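Local coordinates for malate dehydrogenase (Pyrococcus horikoshii, PDB 1V9N), which catalyses the NAD(+)-dependent oxidation of (S)-malate to oxaloacetate as a homodimeric dehydrogenase of the LDH2/MDH2 family, at residues E9-V14 against G51-G56; L44-L49 against A131-L136. One frame throughout, in Å; residues are numbered along the deposited sequence.

Contact 1 of 2, residues E9-V14 against G51-G56; sequences ENYIRV and GVESHG. With NDP (NADPH dihydro-nicotinamide-adenine-dinucleotide phosphate), chain B.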
ATOM      1  N   GLU A   9      37.368  -2.469  -0.178  1.00 64.92           N
ATOM      2  CA  GLU A   9      38.356  -3.190   0.618  1.00 64.53           C
ATOM      3  C   GLU A   9      37.834  -3.453   2.029  1.00 63.98           C
ATOM      4  O   GLU A   9      38.180  -4.459   2.651  1.00 63.59           O
ATOM      5  CB  GLU A   9      39.669  -2.398   0.700  1.00 65.22           C
ATOM      6  CG  GLU A   9      39.618  -1.148   1.579  1.00 65.74           C
ATOM      7  CD  GLU A   9      39.095   0.082   0.855  1.00 66.50           C
ATOM      8  OE1 GLU A   9      38.023  -0.001   0.222  1.00 67.23           O
ATOM      9  OE2 GLU A   9      39.756   1.138   0.931  1.00 66.17           O
ATOM     10  N   ASN A  10      36.998  -2.543   2.524  1.00 63.05           N
ATOM     11  CA  ASN A  10      36.423  -2.657   3.860  1.00 62.16           C
ATOM     12  C   ASN A  10      35.420  -3.797   3.993  1.00 60.65           C
ATOM     13  O   ASN A  10      34.683  -3.864   4.975  1.00 60.30           O
ATOM     14  CB  ASN A  10      35.734  -1.348   4.253  1.00 63.38           C
ATOM     15  CG  ASN A  10      36.690  -0.181   4.303  1.00 63.80           C
ATOM     16  OD1 ASN A  10      37.670  -0.198   5.047  1.00 64.95           O
ATOM     17  ND2 ASN A  10      36.409   0.847   3.513  1.00 64.48           N
ATOM     18  N   TYR A  11      35.387  -4.689   3.009  1.00 58.98           N
ATOM     19  CA  TYR A  11      34.463  -5.817   3.047  1.00 57.97           C
ATOM     20  C   TYR A  11      35.167  -7.151   2.849  1.00 56.66           C
ATOM     21  O   TYR A  11      36.183  -7.233   2.159  1.00 56.61           O
ATOM     22  CB  TYR A  11      33.372  -5.656   1.984  1.00 58.10           C
ATOM     23  CG  TYR A  11      32.339  -4.601   2.312  1.00 57.80           C
ATOM     24  CD1 TYR A  11      32.660  -3.247   2.285  1.00 57.28           C
ATOM     25  CD2 TYR A  11      31.038  -4.964   2.663  1.00 58.33           C
ATOM     26  CE1 TYR A  11      31.710  -2.277   2.603  1.00 58.10           C
ATOM     27  CE2 TYR A  11      30.084  -4.004   2.982  1.00 57.64           C
ATOM     28  CZ  TYR A  11      30.425  -2.665   2.950  1.00 58.19           C
ATOM     29  OH  TYR A  11      29.481  -1.717   3.272  1.00 59.43           O
ATOM     30  N   ILE A  12      34.611  -8.193   3.459  1.00 55.03           N
ATOM     31  CA  ILE A  12      35.173  -9.533   3.365  1.00 54.20           C
ATOM     32  C   ILE A  12      34.133 -10.523   2.846  1.00 53.97           C
ATOM     33  O   ILE A  12      33.038 -10.634   3.397  1.00 53.74           O
ATOM     34  CB  ILE A  12      35.673 -10.039   4.741  1.00 54.24           C
ATOM     35  CG1 ILE A  12      36.711  -9.075   5.318  1.00 54.39           C
ATOM     36  CG2 ILE A  12      36.273 -11.429   4.596  1.00 54.02           C
ATOM     37  CD1 ILE A  12      36.132  -7.774   5.845  1.00 54.07           C
ATOM     38  N   ARG A  13      34.483 -11.243   1.787  1.00 53.50           N
ATOM     39  CA  ARG A  13      33.580 -12.226   1.212  1.00 53.06           C
ATOM     40  C   ARG A  13      33.481 -13.428   2.143  1.00 52.26           C
ATOM     41  O   ARG A  13      34.494 -14.000   2.542  1.00 52.91           O
ATOM     42  CB  ARG A  13      34.085 -12.681  -0.160  1.00 53.29           C
ATOM     43  CG  ARG A  13      33.190 -12.285  -1.323  1.00 53.87           C
ATOM     44  CD  ARG A  13      33.185 -10.784  -1.541  1.00 54.68           C
ATOM     45  NE  ARG A  13      32.231 -10.395  -2.575  1.00 56.09           N
ATOM     46  CZ  ARG A  13      32.098  -9.159  -3.043  1.00 57.16           C
ATOM     47  NH1 ARG A  13      32.864  -8.182  -2.575  1.00 57.64           N
ATOM     48  NH2 ARG A  13      31.195  -8.895  -3.977  1.00 56.72           N
ATOM     49  N   VAL A  14      32.255 -13.802   2.489  1.00 50.41           N
ATOM     50  CA  VAL A  14      32.024 -14.941   3.366  1.00 48.11           C
ATOM     51  C   VAL A  14      31.080 -15.914   2.677  1.00 47.77           C
ATOM     52  O   VAL A  14      29.976 -15.544   2.287  1.00 49.69           O
ATOM     53  CB  VAL A  14      31.389 -14.503   4.707  1.00 47.37           C
ATOM     54  CG1 VAL A  14      31.164 -15.713   5.592  1.00 46.71           C
ATOM     55  CG2 VAL A  14      32.283 -13.491   5.406  1.00 44.45           C
ATOM     56  N   GLY A  51      21.289  -7.916  -0.591  1.00 29.48           N
ATOM     57  CA  GLY A  51      21.889  -6.604  -0.441  1.00 29.47           C
ATOM     58  C   GLY A  51      21.225  -5.691   0.567  1.00 30.88           C
ATOM     59  O   GLY A  51      21.346  -4.468   0.472  1.00 31.88           O
ATOM     60  N   VAL A  52      20.517  -6.265   1.533  1.00 31.74           N
ATOM     61  CA  VAL A  52      19.860  -5.459   2.556  1.00 32.43           C
ATOM     62  C   VAL A  52      20.670  -5.578   3.847  1.00 34.42           C
ATOM     63  O   VAL A  52      20.232  -6.206   4.816  1.00 32.63           O
ATOM     64  CB  VAL A  52      18.408  -5.937   2.821  1.00 32.78           C
ATOM     65  CG1 VAL A  52      17.692  -4.941   3.720  1.00 32.18           C
ATOM     66  CG2 VAL A  52      17.657  -6.102   1.507  1.00 32.30           C
ATOM     67  N   GLU A  53      21.857  -4.972   3.844  1.00 35.49           N
ATOM     68  CA  GLU A  53      22.759  -5.006   4.994  1.00 36.89           C
ATOM     69  C   GLU A  53      22.074  -4.668   6.309  1.00 34.92           C
ATOM     70  O   GLU A  53      22.262  -5.358   7.309  1.00 35.17           O
ATOM     71  CB  GLU A  53      23.926  -4.035   4.786  1.00 41.48           C
ATOM     72  CG  GLU A  53      24.892  -4.427   3.683  1.00 46.22           C
ATOM     73  CD  GLU A  53      26.076  -3.481   3.593  1.00 48.79           C
ATOM     74  OE1 GLU A  53      25.867  -2.290   3.279  1.00 51.03           O
ATOM     75  OE2 GLU A  53      27.214  -3.929   3.843  1.00 49.76           O
ATOM     76  N   SER A  54      21.283  -3.602   6.303  1.00 34.47           N
ATOM     77  CA  SER A  54      20.576  -3.162   7.500  1.00 33.06           C
ATOM     78  C   SER A  54      19.761  -4.250   8.213  1.00 31.81           C
ATOM     79  O   SER A  54      19.573  -4.185   9.429  1.00 30.22           O
ATOM     80  CB  SER A  54      19.668  -1.977   7.157  1.00 34.52           C
ATOM     81  OG  SER A  54      18.887  -2.233   6.004  1.00 37.44           O
ATOM     82  N   HIS A  55      19.293  -5.252   7.473  1.00 28.82           N
ATOM     83  CA  HIS A  55      18.498  -6.316   8.086  1.00 28.28           C
ATOM     84  C   HIS A  55      19.123  -7.706   8.058  1.00 26.69           C
ATOM     85  O   HIS A  55      18.438  -8.702   8.283  1.00 25.58           O
ATOM     86  CB  HIS A  55      17.105  -6.356   7.446  1.00 27.08           C
ATOM     87  CG  HIS A  55      16.267  -5.162   7.776  1.00 26.24           C
ATOM     88  ND1 HIS A  55      16.534  -3.904   7.279  1.00 27.46           N
ATOM     89  CD2 HIS A  55      15.226  -5.015   8.629  1.00 26.90           C
ATOM     90  CE1 HIS A  55      15.697  -3.032   7.814  1.00 24.82           C
ATOM     91  NE2 HIS A  55      14.895  -3.680   8.638  1.00 28.10           N
ATOM     92  N   GLY A  56      20.426  -7.772   7.794  1.00 27.70           N
ATOM     93  CA  GLY A  56      21.113  -9.050   7.744  1.00 27.88           C
ATOM     94  C   GLY A  56      21.785  -9.417   9.055  1.00 29.04           C
ATOM     95  O   GLY A  56      21.297  -9.062  10.128  1.00 28.59           O
TER
HETATM   96  PA  NDP B 401      14.547  -0.240  -1.240  1.00 27.15           P
HETATM   97  O1A NDP B 401      15.840  -0.880  -1.196  1.00 29.38           O
HETATM   98  O2A NDP B 401      14.358   1.215  -1.573  1.00 28.04           O
HETATM   99  O5B NDP B 401      13.610  -1.138  -2.244  1.00 28.10           O
HETATM  100  C5B NDP B 401      12.234  -0.794  -2.493  1.00 26.61           C
HETATM  101  C4B NDP B 401      11.702  -1.884  -3.443  1.00 25.06           C
HETATM  102  O4B NDP B 401      11.875  -1.332  -4.760  1.00 26.29           O
HETATM  103  C3B NDP B 401      12.389  -3.222  -3.457  1.00 25.38           C
HETATM  104  O3B NDP B 401      11.366  -4.247  -3.638  1.00 21.60           O
HETATM  105  C2B NDP B 401      13.334  -3.211  -4.606  1.00 23.71           C
HETATM  106  O2B NDP B 401      13.706  -4.477  -5.176  1.00 23.34           O
HETATM  107  C1B NDP B 401      12.640  -2.258  -5.530  1.00 25.55           C
HETATM  108  N9A NDP B 401      13.540  -1.417  -6.366  1.00 29.54           N
HETATM  109  C8A NDP B 401      14.784  -0.812  -6.028  1.00 29.06           C
HETATM  110  N7A NDP B 401      15.263  -0.122  -7.039  1.00 30.72           N
HETATM  111  C5A NDP B 401      14.363  -0.248  -8.058  1.00 30.65           C
HETATM  112  C6A NDP B 401      14.277   0.250  -9.398  1.00 31.23           C
HETATM  113  N6A NDP B 401      15.243   1.036  -9.885  1.00 31.29           N
HETATM  114  N1A NDP B 401      13.195  -0.080 -10.185  1.00 30.98           N
HETATM  115  C2A NDP B 401      12.196  -0.883  -9.692  1.00 29.37           C
HETATM  116  N3A NDP B 401      12.183  -1.396  -8.445  1.00 28.90           N
HETATM  117  C4A NDP B 401      13.302  -1.040  -7.668  1.00 30.06           C
HETATM  118  O3  NDP B 401      13.694  -0.474   0.059  1.00 29.05           O
HETATM  119  PN  NDP B 401      13.749  -0.102   1.600  1.00 28.90           P
HETATM  120  O1N NDP B 401      12.540   0.677   1.849  1.00 27.75           O
HETATM  121  O2N NDP B 401      15.073   0.596   1.730  1.00 31.25           O
HETATM  122  O5D NDP B 401      13.732  -1.549   2.262  1.00 27.80           O
HETATM  123  C5D NDP B 401      14.613  -1.924   3.358  1.00 29.72           C
HETATM  124  C4D NDP B 401      14.347  -3.416   3.794  1.00 28.48           C
HETATM  125  O4D NDP B 401      14.155  -3.397   5.197  1.00 29.86           O
HETATM  126  C3D NDP B 401      13.085  -4.106   3.218  1.00 27.84           C
HETATM  127  O3D NDP B 401      13.437  -5.450   2.864  1.00 27.28           O
HETATM  128  C2D NDP B 401      12.036  -4.012   4.312  1.00 27.69           C
HETATM  129  O2D NDP B 401      11.105  -5.071   4.231  1.00 24.57           O
HETATM  130  C1D NDP B 401      12.928  -4.020   5.581  1.00 27.73           C
HETATM  131  N1N NDP B 401      12.354  -3.275   6.733  1.00 25.33           N
HETATM  132  C2N NDP B 401      12.015  -4.048   7.879  1.00 24.99           C
HETATM  133  C3N NDP B 401      11.462  -3.326   9.016  1.00 25.12           C
HETATM  134  C7N NDP B 401      11.102  -4.064  10.231  1.00 24.05           C
HETATM  135  O7N NDP B 401      10.634  -3.521  11.239  1.00 24.91           O
HETATM  136  N7N NDP B 401      11.273  -5.413  10.293  1.00 24.05           N
HETATM  137  C4N NDP B 401      11.304  -1.911   8.910  1.00 27.27           C
HETATM  138  C5N NDP B 401      11.636  -1.178   7.778  1.00 26.71           C
HETATM  139  C6N NDP B 401      12.169  -1.856   6.684  1.00 26.04           C
HETATM  140  P2B NDP B 401      15.030  -5.246  -4.910  1.00 26.07           P
HETATM  141  O1X NDP B 401      15.382  -5.730  -6.254  1.00 25.43           O
HETATM  142  O2X NDP B 401      14.780  -6.379  -3.967  1.00 24.13           O
HETATM  143  O3X NDP B 401      16.079  -4.290  -4.351  1.00 24.43           O
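Tyr-11 and Glu-53 illustrate how two side chains reaching from opposite directions can join backbones that stay well apart. Their CA atoms lie 11.9 Å from each other, and the segments together bury just 76 Å² at the protein surface. The tight part is a single carboxylate oxygen set against the edge of the phenol, near the ring plane. Glu-53 OE2 accepts a hydrogen bond of 3.2 Å from Tyr-11 OH, using the syn lone pair, and makes a short edge contact of 3.0 Å with Tyr-11 CE2. An extended chain beyond CG (chi2 -176°) carries the carboxylate out to the ring, and the two flat groups are turned by 28°. The rest is loose: both residues are partly exposed, and their neighbours in these segments do not meet. Tyr-341, on the strand that pairs antiparallel with 11-14, meets the Tyr-11 ring edge-to-face.

The far side of the 51-56 loop faces the cofactor. Val-52 CG1 packs 3.7 Å from NADPH C4D, and the ribose oxygen O4D lies 3.0 Å above the plane of the His-55 imidazole, toward its rim. Ser-54 OG shares a hydrogen bond with His-55 ND1. Back at the surface, the hydroxyl donor at OE2 would be expected to suit an ionised Glu-53, though it does not prove that state.

Contact 2 of 2, residues L44-L49 against A131-L136; sequences LVMADL and AGYYAL. With NDP (NADPH dihydro-nicotinamide-adenine-dinucleotide phosphate), chain B.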
ATOM      1  N   LEU A  44      17.830 -13.887   7.868  1.00 21.16           N
ATOM      2  CA  LEU A  44      18.920 -12.920   7.930  1.00 21.71           C
ATOM      3  C   LEU A  44      19.877 -13.065   6.747  1.00 22.62           C
ATOM      4  O   LEU A  44      20.367 -12.071   6.220  1.00 22.01           O
ATOM      5  CB  LEU A  44      19.699 -13.066   9.247  1.00 20.92           C
ATOM      6  CG  LEU A  44      18.940 -12.738  10.539  1.00 20.74           C
ATOM      7  CD1 LEU A  44      19.879 -12.877  11.740  1.00 21.37           C
ATOM      8  CD2 LEU A  44      18.396 -11.321  10.464  1.00 22.91           C
ATOM      9  N   VAL A  45      20.142 -14.302   6.337  1.00 23.80           N
ATOM     10  CA  VAL A  45      21.044 -14.548   5.217  1.00 25.96           C
ATOM     11  C   VAL A  45      20.426 -14.060   3.916  1.00 26.68           C
ATOM     12  O   VAL A  45      21.124 -13.523   3.055  1.00 26.26           O
ATOM     13  CB  VAL A  45      21.403 -16.053   5.099  1.00 27.00           C
ATOM     14  CG1 VAL A  45      22.220 -16.305   3.832  1.00 28.92           C
ATOM     15  CG2 VAL A  45      22.209 -16.484   6.322  1.00 27.51           C
HETATM   16  N   MSE A  46      19.115 -14.234   3.770  1.00 25.75           N
HETATM   17  CA  MSE A  46      18.455 -13.771   2.558  1.00 24.11           C
HETATM   18  C   MSE A  46      18.638 -12.263   2.435  1.00 22.83           C
HETATM   19  O   MSE A  46      18.875 -11.750   1.341  1.00 24.07           O
HETATM   20  CB  MSE A  46      16.960 -14.105   2.573  1.00 25.16           C
HETATM   21  CG  MSE A  46      16.236 -13.582   1.330  1.00 27.16           C
HETATM   22 SE   MSE A  46      14.347 -13.963   1.290  1.00 33.10          SE
HETATM   23  CE  MSE A  46      14.452 -15.829   0.836  1.00 28.02           C
ATOM     24  N   ALA A  47      18.525 -11.555   3.559  1.00 20.80           N
ATOM     25  CA  ALA A  47      18.689 -10.105   3.569  1.00 21.43           C
ATOM     26  C   ALA A  47      20.094  -9.716   3.108  1.00 23.93           C
ATOM     27  O   ALA A  47      20.266  -8.779   2.328  1.00 24.20           O
ATOM     28  CB  ALA A  47      18.433  -9.555   4.972  1.00 20.36           C
ATOM     29  N   ASP A  48      21.102 -10.425   3.605  1.00 25.91           N
ATOM     30  CA  ASP A  48      22.476 -10.137   3.213  1.00 29.51           C
ATOM     31  C   ASP A  48      22.682 -10.449   1.727  1.00 28.46           C
ATOM     32  O   ASP A  48      23.316  -9.678   1.011  1.00 29.92           O
ATOM     33  CB  ASP A  48      23.457 -10.943   4.069  1.00 29.75           C
ATOM     34  CG  ASP A  48      23.575 -10.401   5.486  1.00 33.75           C
ATOM     35  OD1 ASP A  48      23.840  -9.186   5.641  1.00 32.38           O
ATOM     36  OD2 ASP A  48      23.405 -11.186   6.444  1.00 34.51           O
ATOM     37  N   LEU A  49      22.130 -11.569   1.273  1.00 27.23           N
ATOM     38  CA  LEU A  49      22.240 -11.973  -0.125  1.00 29.63           C
ATOM     39  C   LEU A  49      21.582 -10.975  -1.078  1.00 31.07           C
ATOM     40  O   LEU A  49      22.116 -10.688  -2.155  1.00 32.09           O
ATOM     41  CB  LEU A  49      21.608 -13.353  -0.331  1.00 28.55           C
ATOM     42  CG  LEU A  49      22.373 -14.567   0.199  1.00 28.80           C
ATOM     43  CD1 LEU A  49      21.542 -15.827   0.013  1.00 27.92           C
ATOM     44  CD2 LEU A  49      23.697 -14.691  -0.549  1.00 31.01           C
ATOM     45  N   ALA A 131      10.451  -7.936   5.316  1.00 17.70           N
ATOM     46  CA  ALA A 131       9.064  -8.319   5.080  1.00 16.11           C
ATOM     47  C   ALA A 131       8.940  -9.209   3.841  1.00 15.44           C
ATOM     48  O   ALA A 131       8.097 -10.105   3.792  1.00 11.83           O
ATOM     49  CB  ALA A 131       8.201  -7.065   4.915  1.00 14.27           C
ATOM     50  N   GLY A 132       9.791  -8.968   2.848  1.00 14.80           N
ATOM     51  CA  GLY A 132       9.733  -9.753   1.623  1.00 15.90           C
ATOM     52  C   GLY A 132       9.956 -11.238   1.829  1.00 16.28           C
ATOM     53  O   GLY A 132       9.513 -12.064   1.028  1.00 18.00           O
ATOM     54  N   TYR A 133      10.655 -11.589   2.901  1.00 17.58           N
ATOM     55  CA  TYR A 133      10.921 -12.987   3.204  1.00 17.62           C
ATOM     56  C   TYR A 133       9.625 -13.791   3.347  1.00 16.52           C
ATOM     57  O   TYR A 133       9.529 -14.920   2.869  1.00 16.94           O
ATOM     58  CB  TYR A 133      11.733 -13.094   4.496  1.00 19.57           C
ATOM     59  CG  TYR A 133      11.955 -14.510   4.976  1.00 21.72           C
ATOM     60  CD1 TYR A 133      12.982 -15.300   4.451  1.00 24.30           C
ATOM     61  CD2 TYR A 133      11.133 -15.064   5.955  1.00 24.37           C
ATOM     62  CE1 TYR A 133      13.184 -16.608   4.899  1.00 24.51           C
ATOM     63  CE2 TYR A 133      11.320 -16.365   6.406  1.00 25.82           C
ATOM     64  CZ  TYR A 133      12.344 -17.131   5.878  1.00 26.74           C
ATOM     65  OH  TYR A 133      12.520 -18.412   6.340  1.00 28.25           O
ATOM     66  N   TYR A 134       8.630 -13.211   4.013  1.00 16.89           N
ATOM     67  CA  TYR A 134       7.356 -13.901   4.229  1.00 14.68           C
ATOM     68  C   TYR A 134       6.484 -13.859   2.975  1.00 14.89           C
ATOM     69  O   TYR A 134       5.816 -14.838   2.640  1.00 14.28           O
ATOM     70  CB  TYR A 134       6.638 -13.270   5.430  1.00 14.71           C
ATOM     71  CG  TYR A 134       7.557 -13.194   6.631  1.00 15.60           C
ATOM     72  CD1 TYR A 134       7.763 -14.306   7.453  1.00 17.78           C
ATOM     73  CD2 TYR A 134       8.325 -12.059   6.862  1.00 15.77           C
ATOM     74  CE1 TYR A 134       8.727 -14.287   8.468  1.00 18.64           C
ATOM     75  CE2 TYR A 134       9.290 -12.028   7.870  1.00 17.66           C
ATOM     76  CZ  TYR A 134       9.489 -13.142   8.663  1.00 18.39           C
ATOM     77  OH  TYR A 134      10.474 -13.118   9.625  1.00 20.03           O
ATOM     78  N   ALA A 135       6.499 -12.734   2.268  1.00 14.33           N
ATOM     79  CA  ALA A 135       5.702 -12.630   1.049  1.00 17.20           C
ATOM     80  C   ALA A 135       6.181 -13.669   0.041  1.00 17.14           C
ATOM     81  O   ALA A 135       5.369 -14.300  -0.637  1.00 18.33           O
ATOM     82  CB  ALA A 135       5.813 -11.229   0.448  1.00 13.36           C
ATOM     83  N   LEU A 136       7.500 -13.845  -0.048  1.00 18.22           N
ATOM     84  CA  LEU A 136       8.093 -14.803  -0.984  1.00 19.73           C
ATOM     85  C   LEU A 136       7.667 -16.235  -0.720  1.00 19.81           C
ATOM     86  O   LEU A 136       7.557 -17.042  -1.648  1.00 18.88           O
ATOM     87  CB  LEU A 136       9.623 -14.725  -0.950  1.00 21.91           C
ATOM     88  CG  LEU A 136      10.279 -13.694  -1.872  1.00 26.16           C
ATOM     89  CD1 LEU A 136      11.794 -13.735  -1.683  1.00 28.08           C
ATOM     90  CD2 LEU A 136       9.916 -13.998  -3.329  1.00 24.47           C
TER
HETATM   91  PA  NDP B 401      14.547  -0.240  -1.240  1.00 27.15           P
HETATM   92  O1A NDP B 401      15.840  -0.880  -1.196  1.00 29.38           O
HETATM   93  O2A NDP B 401      14.358   1.215  -1.573  1.00 28.04           O
HETATM   94  O5B NDP B 401      13.610  -1.138  -2.244  1.00 28.10           O
HETATM   95  C5B NDP B 401      12.234  -0.794  -2.493  1.00 26.61           C
HETATM   96  C4B NDP B 401      11.702  -1.884  -3.443  1.00 25.06           C
HETATM   97  O4B NDP B 401      11.875  -1.332  -4.760  1.00 26.29           O
HETATM   98  C3B NDP B 401      12.389  -3.222  -3.457  1.00 25.38           C
HETATM   99  O3B NDP B 401      11.366  -4.247  -3.638  1.00 21.60           O
HETATM  100  C2B NDP B 401      13.334  -3.211  -4.606  1.00 23.71           C
HETATM  101  O2B NDP B 401      13.706  -4.477  -5.176  1.00 23.34           O
HETATM  102  C1B NDP B 401      12.640  -2.258  -5.530  1.00 25.55           C
HETATM  103  N9A NDP B 401      13.540  -1.417  -6.366  1.00 29.54           N
HETATM  104  C8A NDP B 401      14.784  -0.812  -6.028  1.00 29.06           C
HETATM  105  N7A NDP B 401      15.263  -0.122  -7.039  1.00 30.72           N
HETATM  106  C5A NDP B 401      14.363  -0.248  -8.058  1.00 30.65           C
HETATM  107  C6A NDP B 401      14.277   0.250  -9.398  1.00 31.23           C
HETATM  108  N6A NDP B 401      15.243   1.036  -9.885  1.00 31.29           N
HETATM  109  N1A NDP B 401      13.195  -0.080 -10.185  1.00 30.98           N
HETATM  110  C2A NDP B 401      12.196  -0.883  -9.692  1.00 29.37           C
HETATM  111  N3A NDP B 401      12.183  -1.396  -8.445  1.00 28.90           N
HETATM  112  C4A NDP B 401      13.302  -1.040  -7.668  1.00 30.06           C
HETATM  113  O3  NDP B 401      13.694  -0.474   0.059  1.00 29.05           O
HETATM  114  PN  NDP B 401      13.749  -0.102   1.600  1.00 28.90           P
HETATM  115  O1N NDP B 401      12.540   0.677   1.849  1.00 27.75           O
HETATM  116  O2N NDP B 401      15.073   0.596   1.730  1.00 31.25           O
HETATM  117  O5D NDP B 401      13.732  -1.549   2.262  1.00 27.80           O
HETATM  118  C5D NDP B 401      14.613  -1.924   3.358  1.00 29.72           C
HETATM  119  C4D NDP B 401      14.347  -3.416   3.794  1.00 28.48           C
HETATM  120  O4D NDP B 401      14.155  -3.397   5.197  1.00 29.86           O
HETATM  121  C3D NDP B 401      13.085  -4.106   3.218  1.00 27.84           C
HETATM  122  O3D NDP B 401      13.437  -5.450   2.864  1.00 27.28           O
HETATM  123  C2D NDP B 401      12.036  -4.012   4.312  1.00 27.69           C
HETATM  124  O2D NDP B 401      11.105  -5.071   4.231  1.00 24.57           O
HETATM  125  C1D NDP B 401      12.928  -4.020   5.581  1.00 27.73           C
HETATM  126  N1N NDP B 401      12.354  -3.275   6.733  1.00 25.33           N
HETATM  127  C2N NDP B 401      12.015  -4.048   7.879  1.00 24.99           C
HETATM  128  C3N NDP B 401      11.462  -3.326   9.016  1.00 25.12           C
HETATM  129  C7N NDP B 401      11.102  -4.064  10.231  1.00 24.05           C
HETATM  130  O7N NDP B 401      10.634  -3.521  11.239  1.00 24.91           O
HETATM  131  N7N NDP B 401      11.273  -5.413  10.293  1.00 24.05           N
HETATM  132  C4N NDP B 401      11.304  -1.911   8.910  1.00 27.27           C
HETATM  133  C5N NDP B 401      11.636  -1.178   7.778  1.00 26.71           C
HETATM  134  C6N NDP B 401      12.169  -1.856   6.684  1.00 26.04           C
HETATM  135  P2B NDP B 401      15.030  -5.246  -4.910  1.00 26.07           P
HETATM  136  O1X NDP B 401      15.382  -5.730  -6.254  1.00 25.43           O
HETATM  137  O2X NDP B 401      14.780  -6.379  -3.967  1.00 24.13           O
HETATM  138  O3X NDP B 401      16.079  -4.290  -4.351  1.00 24.43           O
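Met-46, a selenomethionine, meets Tyr-133 in a Met-aromatic contact that forms the heart of a packing between helices 34-49 and 132-139. The selenium approaches the edge of the ring: SE lies 5.0 Å from the centroid of Tyr-133 and 79° off the ring normal. The touching atom of the ring is CD1, 3.7 Å from Met-46 SE, with the methyl CE of Met-46 alongside, also near CD1. On the other flank Leu-136 CD1 reaches within 3.9 Å of Met-46 SE. The selenium thus rests between an aromatic edge and an aliphatic methyl, one helical turn apart on the same helix.

Torsions deliver it there. The chain of Met-46 runs straight out from its helix, with CG trans to the backbone N (chi1 178°), and turns only at chi3, which carries the methyl across the line from SE to the ring, so that SE itself leads the contact. In the next shell, Tyr-133 OH is hydrogen-bonded to OD1 of Asp-42, which lies on the same helix as Met-46, and this anchors the far end of the ring across the interface. At the other edge of the ring, Tyr-133 CD2 lies 3.5 Å above the plane of the Tyr-134 ring, toward its rim. Ile-130, just before the 131-136 segment, touches Met-46 and Ala-47 as well as Val-52 and His-55 of the NADPH pocket.

The beginning of the 131-136 segment serves NADPH directly. Asp-184 hydrogen-bonds NADPH through OD1, and its OD2 makes a weak hydrogen bond to Gly-132 N. Ala-131 N donates to the ribose hydroxyl oxygen O2D of NADPH over 3.1 Å, with an N-H...O angle of 158°.

In the fold
From the N terminus the chain lays down strand 11-14, passes through helices 16-29 and 34-49, and returns at 51-56, where contact 1 closes a 36-residue, largely helical loop. Contact 2 starts inside it, at 44-49, and closes a longer one of 81 residues at 131-136, after strands of the mixed sheet have been added. The segments alternate along the chain, so the loops cross rather than nest. The contact centres are about 14 Å apart, yet they join at the end of helix 34-49, where a probable hydrogen bond links Val-52 N to Ala-47 O. Contact 1 ties strand 11-14, paired with 338-341, to the loop after helix 34-49, contact 2 ties helix to helix, and both border NADPH.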